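Local coordinates for protein thymidylate synthase (Enterobacteria phage T4, PDB 1TIS) that catalyses the reductive methylation of dUMP to dTMP, using 5,10-methylenetetrahydrofolate as both carbon donor and reductant, and works as a homodimer, at residues Q3-Y16 / T26-L38. Numbering follows the deposited sequence.
Sequences QYQDLIKDIFENGY and TIALFGSKLRWDL
The carboxamide of Gln3 meets the indole of Trp36 obliquely, the two planes turned 40° apart, with Gln3 OE1 lying 3.9 Å from Trp36 NE1. The contact illustrates how an N-terminal helix packs on a sheet in the thymidylate synthase fold: helix 3-12 runs nearly antiparallel to strand 33-37 and crosses strand 26-30 steeply, while both strands pair with strand 205-219. At the start of the helix the amide makes one polar tie. A chi1 of 65° tucks CG of Gln3 in between its own N and C atoms, and the chain bends at chi2, which brings NE2 within 2.9 Å of Arg35 O in a bent hydrogen bond (131° at the hydrogen), tilted from both the amide and the carbonyl plane. Farther along, Leu7 CD2 meets Leu34 CD2 at 4.2 Å, the two leucine side chains roughly perpendicular, and Leu29 CD2 reaches the backbone of Asp10 and Ile11. The side chains of Ile11 and Ile27 run antiparallel past one another, CG2 against CG2, and Ile11 also touches Ile218. Ala28 packs on His217, which probably helps bind dUMP in a site shared between the two subunits. Beyond the helix, Gly15 turns the chain with positive phi, and Tyr16 O accepts a hydrogen bond from Ala28 N at 3.3 Å.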
ATOM      1  N   GLN A   3     -20.730  -4.775   3.167  1.00 44.95           N
ATOM      2  CA  GLN A   3     -19.910  -4.335   2.059  1.00 40.39           C
ATOM      3  C   GLN A   3     -19.258  -5.410   1.230  1.00 38.95           C
ATOM      4  O   GLN A   3     -18.806  -5.089   0.136  1.00 40.84           O
ATOM      5  CB  GLN A   3     -18.823  -3.344   2.565  1.00 43.05           C
ATOM      6  CG  GLN A   3     -17.694  -3.746   3.525  1.00 43.69           C
ATOM      7  CD  GLN A   3     -18.142  -4.290   4.879  1.00 47.56           C
ATOM      8  OE1 GLN A   3     -18.734  -5.379   4.973  1.00 48.94           O
ATOM      9  NE2 GLN A   3     -17.936  -3.575   5.975  1.00 48.05           N
ATOM     10  N   TYR A   4     -19.208  -6.681   1.603  1.00 40.93           N
ATOM     11  CA  TYR A   4     -18.579  -7.643   0.705  1.00 42.56           C
ATOM     12  C   TYR A   4     -19.484  -7.942  -0.492  1.00 44.44           C
ATOM     13  O   TYR A   4     -19.018  -7.967  -1.634  1.00 42.44           O
ATOM     14  CB  TYR A   4     -18.267  -8.915   1.482  1.00 40.88           C
ATOM     15  CG  TYR A   4     -17.529  -9.970   0.684  1.00 40.82           C
ATOM     16  CD1 TYR A   4     -16.859  -9.656  -0.477  1.00 41.98           C
ATOM     17  CD2 TYR A   4     -17.546 -11.272   1.128  1.00 44.46           C
ATOM     18  CE1 TYR A   4     -16.216 -10.627  -1.199  1.00 43.33           C
ATOM     19  CE2 TYR A   4     -16.895 -12.260   0.408  1.00 45.65           C
ATOM     20  CZ  TYR A   4     -16.234 -11.925  -0.757  1.00 43.20           C
ATOM     21  OH  TYR A   4     -15.575 -12.869  -1.503  1.00 38.92           O
ATOM     22  N   GLN A   5     -20.779  -8.149  -0.228  1.00 50.93           N
ATOM     23  CA  GLN A   5     -21.810  -8.424  -1.232  1.00 52.21           C
ATOM     24  C   GLN A   5     -21.842  -7.397  -2.352  1.00 48.04           C
ATOM     25  O   GLN A   5     -21.957  -7.733  -3.536  1.00 44.81           O
ATOM     26  CB  GLN A   5     -23.169  -8.480  -0.529  1.00 60.58           C
ATOM     27  CG  GLN A   5     -23.549  -9.818   0.140  1.00 69.24           C
ATOM     28  CD  GLN A   5     -22.520 -10.478   1.069  1.00 72.82           C
ATOM     29  OE1 GLN A   5     -21.782  -9.835   1.827  1.00 75.85           O
ATOM     30  NE2 GLN A   5     -22.412 -11.801   1.014  1.00 73.50           N
ATOM     31  N   ASP A   6     -21.710  -6.138  -1.917  1.00 47.15           N
ATOM     32  CA  ASP A   6     -21.616  -5.005  -2.814  1.00 46.31           C
ATOM     33  C   ASP A   6     -20.440  -5.171  -3.771  1.00 44.75           C
ATOM     34  O   ASP A   6     -20.675  -5.357  -4.969  1.00 44.63           O
ATOM     35  CB  ASP A   6     -21.396  -3.690  -2.071  1.00 48.46           C
ATOM     36  CG  ASP A   6     -22.442  -3.270  -1.045  1.00 53.24           C
ATOM     37  OD1 ASP A   6     -23.640  -3.447  -1.278  1.00 53.66           O
ATOM     38  OD2 ASP A   6     -22.045  -2.730  -0.009  1.00 56.42           O
ATOM     39  N   LEU A   7     -19.185  -5.188  -3.300  1.00 42.24           N
ATOM     40  CA  LEU A   7     -18.020  -5.192  -4.173  1.00 39.08           C
ATOM     41  C   LEU A   7     -18.147  -6.132  -5.340  1.00 39.88           C
ATOM     42  O   LEU A   7     -18.046  -5.682  -6.480  1.00 40.20           O
ATOM     43  CB  LEU A   7     -16.721  -5.569  -3.432  1.00 38.61           C
ATOM     44  CG  LEU A   7     -15.383  -5.601  -4.236  1.00 38.32           C
ATOM     45  CD1 LEU A   7     -15.179  -4.259  -4.957  1.00 37.32           C
ATOM     46  CD2 LEU A   7     -14.205  -5.886  -3.298  1.00 36.16           C
ATOM     47  N   ILE A   8     -18.551  -7.364  -5.056  1.00 41.78           N
ATOM     48  CA  ILE A   8     -18.646  -8.407  -6.072  1.00 45.28           C
ATOM     49  C   ILE A   8     -19.462  -7.946  -7.284  1.00 46.97           C
ATOM     50  O   ILE A   8     -19.035  -8.081  -8.442  1.00 45.77           O
ATOM     51  CB  ILE A   8     -19.287  -9.679  -5.460  1.00 45.76           C
ATOM     52  CG1 ILE A   8     -18.639 -10.015  -4.124  1.00 47.72           C
ATOM     53  CG2 ILE A   8     -19.098 -10.853  -6.440  1.00 44.11           C
ATOM     54  CD1 ILE A   8     -19.450 -10.992  -3.257  1.00 52.44           C
ATOM     55  N   LYS A   9     -20.594  -7.297  -6.980  1.00 45.38           N
ATOM     56  CA  LYS A   9     -21.498  -6.793  -7.993  1.00 43.64           C
ATOM     57  C   LYS A   9     -20.834  -5.672  -8.774  1.00 43.66           C
ATOM     58  O   LYS A   9     -20.966  -5.571  -9.999  1.00 45.63           O
ATOM     59  CB  LYS A   9     -22.763  -6.238  -7.358  1.00 42.88           C
ATOM     60  CG  LYS A   9     -24.077  -6.658  -7.992  1.00 39.04           C
ATOM     61  CD  LYS A   9     -24.489  -8.029  -7.454  1.00 41.26           C
ATOM     62  CE  LYS A   9     -24.550  -8.082  -5.912  1.00 38.56           C
ATOM     63  NZ  LYS A   9     -25.247  -9.275  -5.482  1.00 34.29           N
ATOM     64  N   ASP A  10     -20.082  -4.833  -8.068  1.00 39.94           N
ATOM     65  CA  ASP A  10     -19.483  -3.687  -8.697  1.00 40.39           C
ATOM     66  C   ASP A  10     -18.293  -4.024  -9.554  1.00 44.42           C
ATOM     67  O   ASP A  10     -17.926  -3.227 -10.423  1.00 49.93           O
ATOM     68  CB  ASP A  10     -19.129  -2.732  -7.625  1.00 43.31           C
ATOM     69  CG  ASP A  10     -20.400  -2.424  -6.848  1.00 49.74           C
ATOM     70  OD1 ASP A  10     -21.336  -1.834  -7.399  1.00 55.43           O
ATOM     71  OD2 ASP A  10     -20.473  -2.807  -5.689  1.00 51.71           O
ATOM     72  N   ILE A  11     -17.699  -5.211  -9.366  1.00 45.42           N
ATOM     73  CA  ILE A  11     -16.666  -5.716 -10.268  1.00 43.52           C
ATOM     74  C   ILE A  11     -17.401  -6.008 -11.572  1.00 51.75           C
ATOM     75  O   ILE A  11     -16.858  -5.652 -12.606  1.00 51.78           O
ATOM     76  CB  ILE A  11     -16.022  -7.023  -9.780  1.00 34.73           C
ATOM     77  CG1 ILE A  11     -15.338  -6.798  -8.477  1.00 29.07           C
ATOM     78  CG2 ILE A  11     -14.992  -7.503 -10.766  1.00 28.56           C
ATOM     79  CD1 ILE A  11     -15.305  -8.102  -7.681  1.00 29.18           C
ATOM     80  N   PHE A  12     -18.622  -6.583 -11.621  1.00 59.45           N
ATOM     81  CA  PHE A  12     -19.364  -6.850 -12.871  1.00 63.03           C
ATOM     82  C   PHE A  12     -19.384  -5.649 -13.838  1.00 63.15           C
ATOM     83  O   PHE A  12     -18.856  -5.702 -14.965  1.00 62.70           O
ATOM     84  CB  PHE A  12     -20.839  -7.202 -12.624  1.00 65.24           C
ATOM     85  CG  PHE A  12     -21.216  -8.316 -11.657  1.00 67.46           C
ATOM     86  CD1 PHE A  12     -20.275  -9.134 -11.061  1.00 68.47           C
ATOM     87  CD2 PHE A  12     -22.564  -8.478 -11.376  1.00 69.34           C
ATOM     88  CE1 PHE A  12     -20.698 -10.110 -10.184  1.00 70.89           C
ATOM     89  CE2 PHE A  12     -22.983  -9.455 -10.501  1.00 69.94           C
ATOM     90  CZ  PHE A  12     -22.045 -10.271  -9.907  1.00 71.70           C
ATOM     91  N   GLU A  13     -19.910  -4.508 -13.377  1.00 58.83           N
ATOM     92  CA  GLU A  13     -19.954  -3.328 -14.220  1.00 56.35           C
ATOM     93  C   GLU A  13     -18.575  -2.734 -14.543  1.00 55.24           C
ATOM     94  O   GLU A  13     -18.521  -1.844 -15.397  1.00 55.84           O
ATOM     95  CB  GLU A  13     -20.851  -2.271 -13.549  1.00 53.71           C
ATOM     96  CG  GLU A  13     -20.329  -1.471 -12.332  1.00 52.36           C
ATOM     97  CD  GLU A  13     -19.341  -0.315 -12.566  1.00 47.25           C
ATOM     98  OE1 GLU A  13     -19.292   0.248 -13.663  1.00 43.11           O
ATOM     99  OE2 GLU A  13     -18.619   0.023 -11.628  1.00 43.40           O
ATOM    100  N   ASN A  14     -17.476  -3.168 -13.892  1.00 49.25           N
ATOM    101  CA  ASN A  14     -16.100  -2.706 -14.116  1.00 48.21           C
ATOM    102  C   ASN A  14     -15.627  -2.374 -15.520  1.00 49.21           C
ATOM    103  O   ASN A  14     -14.694  -1.593 -15.687  1.00 45.35           O
ATOM    104  CB  ASN A  14     -15.075  -3.707 -13.651  1.00 50.26           C
ATOM    105  CG  ASN A  14     -14.846  -4.795 -14.697  1.00 50.90           C
ATOM    106  OD1 ASN A  14     -13.847  -4.803 -15.385  1.00 49.83           O
ATOM    107  ND2 ASN A  14     -15.766  -5.640 -15.102  1.00 52.39           N
ATOM    108  N   GLY A  15     -16.150  -3.139 -16.484  1.00 54.08           N
ATOM    109  CA  GLY A  15     -15.810  -3.012 -17.886  1.00 62.73           C
ATOM    110  C   GLY A  15     -14.856  -4.097 -18.384  1.00 66.15           C
ATOM    111  O   GLY A  15     -15.177  -4.828 -19.333  1.00 68.35           O
ATOM    112  N   TYR A  16     -13.682  -4.213 -17.760  1.00 63.95           N
ATOM    113  CA  TYR A  16     -12.631  -5.109 -18.205  1.00 64.30           C
ATOM    114  C   TYR A  16     -12.657  -6.609 -17.899  1.00 63.87           C
ATOM    115  O   TYR A  16     -12.178  -7.191 -16.916  1.00 61.66           O
ATOM    116  CB  TYR A  16     -11.300  -4.450 -17.749  1.00 64.54           C
ATOM    117  CG  TYR A  16     -10.811  -3.508 -18.865  1.00 64.40           C
ATOM    118  CD1 TYR A  16     -10.096  -4.033 -19.933  1.00 61.43           C
ATOM    119  CD2 TYR A  16     -11.120  -2.153 -18.858  1.00 63.51           C
ATOM    120  CE1 TYR A  16      -9.706  -3.231 -20.977  1.00 56.34           C
ATOM    121  CE2 TYR A  16     -10.725  -1.338 -19.907  1.00 59.32           C
ATOM    122  CZ  TYR A  16     -10.019  -1.891 -20.955  1.00 58.15           C
ATOM    123  OH  TYR A  16      -9.577  -1.075 -21.973  1.00 57.12           O
ATOM    124  N   THR A  26     -11.011 -13.032 -17.236  1.00 37.15           N
ATOM    125  CA  THR A  26     -11.314 -12.660 -15.865  1.00 29.41           C
ATOM    126  C   THR A  26     -12.197 -11.417 -16.003  1.00 27.46           C
ATOM    127  O   THR A  26     -12.145 -10.753 -17.050  1.00 29.37           O
ATOM    128  CB  THR A  26      -9.993 -12.303 -15.132  1.00 28.85           C
ATOM    129  OG1 THR A  26      -9.031 -13.296 -15.432  1.00 30.38           O
ATOM    130  CG2 THR A  26     -10.107 -12.336 -13.635  1.00 25.62           C
ATOM    131  N   ILE A  27     -13.059 -11.089 -15.043  1.00 23.63           N
ATOM    132  CA  ILE A  27     -13.725  -9.778 -14.986  1.00 21.84           C
ATOM    133  C   ILE A  27     -12.990  -9.219 -13.757  1.00 22.53           C
ATOM    134  O   ILE A  27     -12.863  -9.963 -12.760  1.00 28.90           O
ATOM    135  CB  ILE A  27     -15.251  -9.987 -14.768  1.00 21.30           C
ATOM    136  CG1 ILE A  27     -15.907  -9.834 -16.130  1.00 22.02           C
ATOM    137  CG2 ILE A  27     -15.867  -9.006 -13.759  1.00 20.15           C
ATOM    138  CD1 ILE A  27     -16.053  -8.386 -16.673  1.00 19.83           C
ATOM    139  N   ALA A  28     -12.451  -7.995 -13.736  1.00 12.52           N
ATOM    140  CA  ALA A  28     -11.610  -7.578 -12.632  1.00  4.38           C
ATOM    141  C   ALA A  28     -11.626  -6.085 -12.515  1.00  7.09           C
ATOM    142  O   ALA A  28     -11.901  -5.453 -13.518  1.00  8.15           O
ATOM    143  CB  ALA A  28     -10.192  -8.001 -12.874  1.00  4.53           C
ATOM    144  N   LEU A  29     -11.306  -5.442 -11.391  1.00 10.00           N
ATOM    145  CA  LEU A  29     -11.384  -3.998 -11.240  1.00 12.26           C
ATOM    146  C   LEU A  29     -10.144  -3.703 -10.411  1.00 15.72           C
ATOM    147  O   LEU A  29      -9.864  -4.373  -9.408  1.00 16.40           O
ATOM    148  CB  LEU A  29     -12.716  -3.677 -10.490  1.00 15.68           C
ATOM    149  CG  LEU A  29     -13.274  -2.300 -10.025  1.00 14.20           C
ATOM    150  CD1 LEU A  29     -13.912  -1.478 -11.135  1.00  5.98           C
ATOM    151  CD2 LEU A  29     -14.392  -2.588  -9.047  1.00 12.40           C
ATOM    152  N   PHE A  30      -9.358  -2.715 -10.826  1.00 18.23           N
ATOM    153  CA  PHE A  30      -8.147  -2.296 -10.092  1.00 16.58           C
ATOM    154  C   PHE A  30      -8.417  -1.146  -9.125  1.00 14.06           C
ATOM    155  O   PHE A  30      -8.774  -0.041  -9.548  1.00 22.99           O
ATOM    156  CB  PHE A  30      -7.049  -1.861 -11.104  1.00 15.38           C
ATOM    157  CG  PHE A  30      -5.775  -1.239 -10.541  1.00 14.24           C
ATOM    158  CD1 PHE A  30      -4.873  -2.014  -9.825  1.00 10.16           C
ATOM    159  CD2 PHE A  30      -5.524   0.117 -10.767  1.00 13.06           C
ATOM    160  CE1 PHE A  30      -3.730  -1.426  -9.335  1.00  7.94           C
ATOM    161  CE2 PHE A  30      -4.374   0.696 -10.274  1.00 10.65           C
ATOM    162  CZ  PHE A  30      -3.482  -0.083  -9.559  1.00  9.51           C
ATOM    163  N   GLY A  31      -8.290  -1.345  -7.839  1.00  8.97           N
ATOM    164  CA  GLY A  31      -8.436  -0.230  -6.947  1.00  4.62           C
ATOM    165  C   GLY A  31      -9.599  -0.436  -6.051  1.00  7.48           C
ATOM    166  O   GLY A  31     -10.572   0.250  -6.228  1.00 13.73           O
ATOM    167  N   SER A  32      -9.608  -1.315  -5.068  1.00 14.59           N
ATOM    168  CA  SER A  32     -10.756  -1.464  -4.172  1.00 17.25           C
ATOM    169  C   SER A  32     -10.338  -1.103  -2.741  1.00 19.26           C
ATOM    170  O   SER A  32      -9.156  -0.942  -2.475  1.00 24.31           O
ATOM    171  CB  SER A  32     -11.231  -2.904  -4.278  1.00 15.26           C
ATOM    172  OG  SER A  32     -11.056  -3.292  -5.639  1.00 11.98           O
ATOM    173  N   LYS A  33     -11.219  -0.940  -1.767  1.00 23.70           N
ATOM    174  CA  LYS A  33     -10.908  -0.694  -0.364  1.00 16.31           C
ATOM    175  C   LYS A  33     -12.208  -1.023   0.377  1.00 15.22           C
ATOM    176  O   LYS A  33     -13.299  -0.864  -0.182  1.00 12.17           O
ATOM    177  CB  LYS A  33     -10.500   0.757  -0.185  1.00 15.31           C
ATOM    178  CG  LYS A  33     -10.519   1.291   1.238  1.00 19.74           C
ATOM    179  CD  LYS A  33      -9.628   2.531   1.378  1.00 24.32           C
ATOM    180  CE  LYS A  33      -8.190   2.023   1.296  1.00 26.77           C
ATOM    181  NZ  LYS A  33      -7.198   3.072   1.262  1.00 29.26           N
ATOM    182  N   LEU A  34     -12.199  -1.578   1.570  1.00 12.45           N
ATOM    183  CA  LEU A  34     -13.432  -1.848   2.305  1.00 13.14           C
ATOM    184  C   LEU A  34     -13.118  -1.482   3.759  1.00 15.51           C
ATOM    185  O   LEU A  34     -11.927  -1.280   4.018  1.00 20.90           O
ATOM    186  CB  LEU A  34     -13.781  -3.323   2.232  1.00  9.20           C
ATOM    187  CG  LEU A  34     -13.886  -4.052   0.900  1.00  4.93           C
ATOM    188  CD1 LEU A  34     -14.148  -5.504   1.212  1.00  4.19           C
ATOM    189  CD2 LEU A  34     -15.013  -3.525   0.026  1.00  2.01           C
ATOM    190  N   ARG A  35     -14.012  -1.359   4.753  1.00 12.21           N
ATOM    191  CA  ARG A  35     -13.594  -1.120   6.134  1.00 15.18           C
ATOM    192  C   ARG A  35     -14.468  -1.968   7.031  1.00 15.19           C
ATOM    193  O   ARG A  35     -15.673  -2.026   6.793  1.00 22.86           O
ATOM    194  CB  ARG A  35     -13.716   0.369   6.519  1.00 13.55           C
ATOM    195  CG  ARG A  35     -14.954   1.105   6.052  1.00 31.89           C
ATOM    196  CD  ARG A  35     -15.024   1.663   4.606  1.00 40.69           C
ATOM    197  NE  ARG A  35     -16.414   2.037   4.325  1.00 50.07           N
ATOM    198  CZ  ARG A  35     -17.022   1.799   3.146  1.00 56.42           C
ATOM    199  NH1 ARG A  35     -16.360   1.302   2.087  1.00 59.68           N
ATOM    200  NH2 ARG A  35     -18.325   2.091   2.999  1.00 56.99           N
ATOM    201  N   TRP A  36     -13.951  -2.654   8.048  1.00 17.90           N
ATOM    202  CA  TRP A  36     -14.720  -3.548   8.918  1.00 20.27           C
ATOM    203  C   TRP A  36     -14.623  -3.113  10.357  1.00 19.32           C
ATOM    204  O   TRP A  36     -13.525  -2.787  10.797  1.00 17.78           O
ATOM    205  CB  TRP A  36     -14.221  -5.012   8.944  1.00 20.78           C
ATOM    206  CG  TRP A  36     -14.363  -5.779   7.653  1.00 12.32           C
ATOM    207  CD1 TRP A  36     -15.513  -6.439   7.345  1.00 11.27           C
ATOM    208  CD2 TRP A  36     -13.418  -5.815   6.676  1.00 15.04           C
ATOM    209  NE1 TRP A  36     -15.306  -6.889   6.141  1.00 13.89           N
ATOM    210  CE2 TRP A  36     -14.074  -6.543   5.700  1.00 17.04           C
ATOM    211  CE3 TRP A  36     -12.142  -5.341   6.464  1.00 14.35           C
ATOM    212  CZ2 TRP A  36     -13.438  -6.798   4.488  1.00 16.26           C
ATOM    213  CZ3 TRP A  36     -11.522  -5.597   5.260  1.00 16.08           C
ATOM    214  CH2 TRP A  36     -12.163  -6.319   4.276  1.00  9.59           C
ATOM    215  N   ASP A  37     -15.709  -3.131  11.120  1.00 25.50           N
ATOM    216  CA  ASP A  37     -15.628  -2.799  12.536  1.00 33.57           C
ATOM    217  C   ASP A  37     -15.590  -4.125  13.248  1.00 34.30           C
ATOM    218  O   ASP A  37     -16.613  -4.807  13.283  1.00 35.93           O
ATOM    219  CB  ASP A  37     -16.851  -2.030  13.051  1.00 33.47           C
ATOM    220  CG  ASP A  37     -16.691  -0.523  12.981  1.00 37.08           C
ATOM    221  OD1 ASP A  37     -15.972   0.015  13.840  1.00 38.47           O
ATOM    222  OD2 ASP A  37     -17.289   0.089  12.084  1.00 33.65           O
ATOM    223  N   LEU A  38     -14.475  -4.526  13.836  1.00 34.97           N
ATOM    224  CA  LEU A  38     -14.469  -5.795  14.543  1.00 40.07           C
ATOM    225  C   LEU A  38     -15.277  -5.735  15.838  1.00 44.63           C
ATOM    226  O   LEU A  38     -15.613  -6.778  16.426  1.00 46.08           O
ATOM    227  CB  LEU A  38     -13.044  -6.209  14.843  1.00 38.64           C
ATOM    228  CG  LEU A  38     -12.235  -6.682  13.645  1.00 39.29           C
ATOM    229  CD1 LEU A  38     -11.756  -5.541  12.774  1.00 39.89           C
ATOM    230  CD2 LEU A  38     -11.019  -7.372  14.172  1.00 37.20           C
TER